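Local atomic coordinates of acid phosphatase (Bacillus anthracis, PDB entry 2I33), a protein that probably hydrolyses phosphate monoesters at acidic pH as a magnesium-dependent class C acid phosphatase of the HAD superfamily. Residues A[159-162]-A[163-166]; A[180-183]-A[184-187]. All coordinates share one frame; numbering follows the deposited sequence.

Contact 1: A[159-162]-A[163-166]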
loop_
_atom_site.group_PDB
_atom_site.type_symbol
_atom_site.label_atom_id
_atom_site.label_comp_id
_atom_site.label_asym_id
_atom_site.label_seq_id
_atom_site.Cartn_x
_atom_site.Cartn_y
_atom_site.Cartn_z
ATOM N N LYS A 159 11.638 13.351 19.797
ATOM C CA LYS A 159 11.956 12.231 18.923
ATOM C C LYS A 159 10.743 11.304 18.828
ATOM O O LYS A 159 10.301 10.732 19.813
ATOM N N GLY A 160 10.190 11.148 17.631
ATOM C CA GLY A 160 9.139 10.177 17.433
ATOM C C GLY A 160 7.866 10.576 18.138
ATOM O O GLY A 160 7.676 11.740 18.485
ATOM N N LYS A 161 7.012 9.584 18.370
ATOM C CA LYS A 161 5.670 9.797 18.900
ATOM C C LYS A 161 5.383 9.049 20.193
ATOM O O LYS A 161 4.288 9.181 20.740
ATOM C CB LYS A 161 4.648 9.338 17.860
ATOM C CG LYS A 161 4.565 10.250 16.676
ATOM C CD LYS A 161 3.758 9.603 15.578
ATOM C CE LYS A 161 3.484 10.590 14.440
ATOM N NZ LYS A 161 2.538 10.048 13.452
ATOM N N GLU A 162 6.330 8.247 20.661
ATOM C CA GLU A 162 6.038 7.383 21.803
ATOM C C GLU A 162 5.543 8.199 22.989
ATOM O O GLU A 162 4.680 7.731 23.750
ATOM C CB GLU A 162 7.242 6.517 22.185
ATOM C CG GLU A 162 6.958 5.471 23.287
ATOM C CD GLU A 162 5.827 4.480 22.970
ATOM O OE1 GLU A 162 5.545 4.154 21.784
ATOM O OE2 GLU A 162 5.216 3.997 23.954
ATOM N N LYS A 163 6.086 9.401 23.181
ATOM C CA LYS A 163 5.684 10.241 24.312
ATOM C C LYS A 163 4.189 10.583 24.285
ATOM O O LYS A 163 3.511 10.535 25.322
ATOM C CB LYS A 163 6.526 11.518 24.342
ATOM C CG LYS A 163 6.153 12.507 25.408
ATOM C CD LYS A 163 7.177 13.620 25.468
ATOM C CE LYS A 163 6.945 14.513 26.657
ATOM N NZ LYS A 163 7.825 15.704 26.594
ATOM N N ARG A 164 3.686 10.936 23.106
ATOM C CA ARG A 164 2.270 11.258 22.959
ATOM C C ARG A 164 1.382 10.014 23.091
ATOM O O ARG A 164 0.311 10.082 23.690
ATOM C CB ARG A 164 2.031 12.008 21.641
ATOM C CG ARG A 164 2.525 13.431 21.717
ATOM C CD ARG A 164 2.686 14.007 20.350
ATOM N NE ARG A 164 3.982 13.640 19.767
ATOM C CZ ARG A 164 4.271 13.752 18.470
ATOM N NH1 ARG A 164 3.354 14.147 17.630
ATOM N NH2 ARG A 164 5.472 13.415 18.032
ATOM N N ARG A 165 1.835 8.890 22.539
ATOM C CA ARG A 165 1.105 7.615 22.663
ATOM C C ARG A 165 0.989 7.249 24.122
ATOM O O ARG A 165 -0.086 6.877 24.609
ATOM C CB ARG A 165 1.828 6.475 21.956
ATOM C CG ARG A 165 1.701 6.504 20.475
ATOM C CD ARG A 165 2.207 5.223 19.819
ATOM N NE ARG A 165 3.664 5.105 19.851
ATOM C CZ ARG A 165 4.479 5.362 18.827
ATOM N NH1 ARG A 165 4.022 5.817 17.673
ATOM N NH2 ARG A 165 5.786 5.191 18.972
ATOM N N GLU A 166 2.103 7.370 24.839
ATOM C CA GLU A 166 2.111 6.987 26.235
ATOM C C GLU A 166 1.154 7.891 27.016
ATOM O O GLU A 166 0.444 7.403 27.892
ATOM C CB GLU A 166 3.533 7.030 26.794
ATOM C CG GLU A 166 3.684 6.368 28.165
ATOM C CD GLU A 166 3.182 7.234 29.297
ATOM O OE1 GLU A 166 3.125 8.473 29.111
ATOM O OE2 GLU A 166 2.871 6.685 30.385
HETATM O O HOH W 1 7.981 11.085 21.475
HETATM O O HOH W 2 7.377 6.921 16.992
#

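Contact 2: A[180-183]-A[184-187]. With MG (magnesium ion), chain C.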
loop_
_atom_site.group_PDB
_atom_site.type_symbol
_atom_site.label_atom_id
_atom_site.label_comp_id
_atom_site.label_asym_id
_atom_site.label_seq_id
_atom_site.Cartn_x
_atom_site.Cartn_y
_atom_site.Cartn_z
ATOM N N ASP A 180 0.888 5.495 8.136
ATOM C CA ASP A 180 1.556 5.132 6.890
ATOM C C ASP A 180 3.037 4.886 7.085
ATOM O O ASP A 180 3.757 4.559 6.141
ATOM C CB ASP A 180 1.422 6.242 5.856
ATOM C CG ASP A 180 2.115 7.525 6.302
ATOM O OD1 ASP A 180 1.618 8.134 7.280
ATOM O OD2 ASP A 180 3.133 7.892 5.660
ATOM N N ASN A 181 3.490 5.070 8.303
ATOM C CA ASN A 181 4.880 4.981 8.628
ATOM C C ASN A 181 4.952 4.102 9.871
ATOM O O ASN A 181 4.150 4.254 10.785
ATOM C CB ASN A 181 5.366 6.386 8.944
ATOM C CG ASN A 181 6.854 6.459 9.225
ATOM O OD1 ASN A 181 7.482 5.508 9.752
ATOM N ND2 ASN A 181 7.428 7.617 8.913
ATOM N N LEU A 182 5.869 3.152 9.881
ATOM C CA LEU A 182 5.951 2.201 11.001
ATOM C C LEU A 182 6.077 2.921 12.322
ATOM O O LEU A 182 5.581 2.435 13.323
ATOM C CB LEU A 182 7.116 1.233 10.837
ATOM C CG LEU A 182 6.973 0.237 9.699
ATOM C CD1 LEU A 182 8.237 -0.584 9.576
ATOM C CD2 LEU A 182 5.737 -0.587 9.859
ATOM N N SER A 183 6.714 4.089 12.321
ATOM C CA SER A 183 6.880 4.850 13.571
ATOM C C SER A 183 5.554 5.478 14.068
ATOM O O SER A 183 5.507 6.079 15.147
ATOM C CB SER A 183 8.013 5.880 13.486
ATOM O OG SER A 183 7.907 6.648 12.331
ATOM N N ASP A 184 4.483 5.302 13.309
ATOM C CA ASP A 184 3.131 5.632 13.787
ATOM C C ASP A 184 2.568 4.560 14.722
ATOM O O ASP A 184 1.498 4.740 15.307
ATOM C CB ASP A 184 2.195 5.808 12.608
ATOM C CG ASP A 184 2.633 6.914 11.668
ATOM O OD1 ASP A 184 3.356 7.843 12.101
ATOM O OD2 ASP A 184 2.242 6.837 10.480
ATOM N N PHE A 185 3.277 3.442 14.795
ATOM C CA PHE A 185 2.994 2.354 15.722
ATOM C C PHE A 185 4.127 2.221 16.698
ATOM O O PHE A 185 5.235 2.693 16.469
ATOM C CB PHE A 185 2.882 1.046 14.971
ATOM C CG PHE A 185 2.096 1.161 13.716
ATOM C CD1 PHE A 185 0.805 1.657 13.756
ATOM C CD2 PHE A 185 2.634 0.838 12.504
ATOM C CE1 PHE A 185 0.039 1.767 12.617
ATOM C CE2 PHE A 185 1.878 0.981 11.357
ATOM C CZ PHE A 185 0.589 1.468 11.414
ATOM N N THR A 186 3.880 1.471 17.756
ATOM C CA THR A 186 4.899 1.255 18.760
ATOM C C THR A 186 5.951 0.256 18.264
ATOM O O THR A 186 5.609 -0.772 17.672
ATOM C CB THR A 186 4.225 0.732 20.023
ATOM O OG1 THR A 186 3.405 -0.391 19.680
ATOM C CG2 THR A 186 3.332 1.804 20.597
ATOM N N GLY A 187 7.213 0.547 18.523
ATOM C CA GLY A 187 8.281 -0.433 18.327
ATOM C C GLY A 187 9.111 -0.368 17.058
ATOM O O GLY A 187 9.827 -1.331 16.742
HETATM MG MG MG C . 2.247 10.071 7.975
HETATM O O HOH W 3 3.549 10.251 6.689
HETATM O O HOH W 4 5.871 8.539 12.552
HETATM O O HOH W 5 3.485 9.078 9.382
HETATM O O HOH W 6 2.924 11.951 8.892
#

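Contact 1: A[159-162]-A[163-166]
Two guanidinium groups, those of R164 and R165, flank K161 from opposite sides, and each turns a face toward it. Over one face of R165 lie K161 C, 4.0 Å above the centre of the plane, and E162 N, nearer the rim; K161 CB approaches R165 NH1 to 3.6 Å. R164 turns its face to the next carbon out, with K161 CG 3.6 Å from R164 NH2, so the root of the lysine is wedged between two arginines. The edges do the polar work. R165 takes E162 OE1 side-on within its own plane, through NE at 2.9 Å and NH2 at 3.0 Å, a salt bridge in which both donors share one oxygen. The NH2 bond uses the anti lone pair of E162 OE1, while NE comes from above the carboxylate plane, the two flat groups being turned 51° apart. E162 folds back to this position because its chain, leaving with CG anti to the backbone N, bends at chi2 (58°). At the edge of R164, NH2 donates to G160 O at 2.8 Å along a rather bent path, and N125 is a further partner of that nitrogen. The outer end of the lysine leads away from both arginines, to D184 and D65. Beneath the side chains, R165 N to K161 O (3.1 Å) and E166 N to E162 O (2.8 Å) are the first turn of helix 162-171, with K161 as N-cap residue. A lysine opening a helix beside the metal site is consistent with motif III of the HAD fold.

Contact 2: A[180-183]-A[184-187]
D184 OD2 gathers the loop around itself: it accepts weakly from D180 N at 3.0 Å and, somewhat less bent, from N181 N at 3.1 Å, which comes in from above the carboxylate plane. Water 5 donates to the same oxygen at 2.8 Å and is itself a ligand of the magnesium ion. One carboxylate therefore ties two consecutive backbone amides to a metal-bound water. The metal's direct protein ligand here is D180 OD1, at 2.1 Å; waters 3, 5 and 6 share the coordination shell with D65 and D67. The carboxylates of D180 and D184 are turned 53° apart, the first bound to the metal and the second reaching it through water 5, a textbook division between first and second shells. D180 OD2 also receives water 3 and is held by N216, which probably fixes the carboxylate's rotation. D184 reaches back over the amides because CG stands beside its own backbone N (chi1 -60°); its OD1 is paired with K161 and meets water 4, which also donates to S183 OG, a hydroxyl hydrogen-bonded to D221 as well.

Further out, the turn itself sets these groups in place. N181 OD1 accepts from S183 N at 3.0 Å, an Asx turn, and the backbone bonds D184 N to N181 O (2.8 Å) and F185 N to L182 O (2.9 Å) wind the short 3-10 segment. L182 CD2 meets F185 CD2 at 4.3 Å on the apolar side. The sequence and its place after strand 172-179 fit motif IV of the HAD fold. L182 N bonds to E32, on helix 31-54 of the second subunit. Within the chain, L182 packs on helix 193-202 and, with F185, on strand 211-213, where F185 stacks with F211.

In the fold
Contacts 1 and 2, whose centres lie about 10 Å apart, illustrate how two loops that follow non-adjacent strands of one parallel sheet, 151-154 and 172-179, converge on a metal site. Their main tie is the salt bridge from K161 NZ to D184 OD1, 2.7 Å long; K161 also pairs with D65, so it links a magnesium ligand to the second-shell aspartate. The nearest atom of the K161 side chain is about 5 Å from the magnesium ion. Beside it, R165 NH1 probably donates to S183 O at 2.9 Å, and T186 CG2 packs 3.4 Å from E162 OE1. Helix 162-171 is thus fastened to loop 180-187, consistent with a shared HAD active site built from separate motifs.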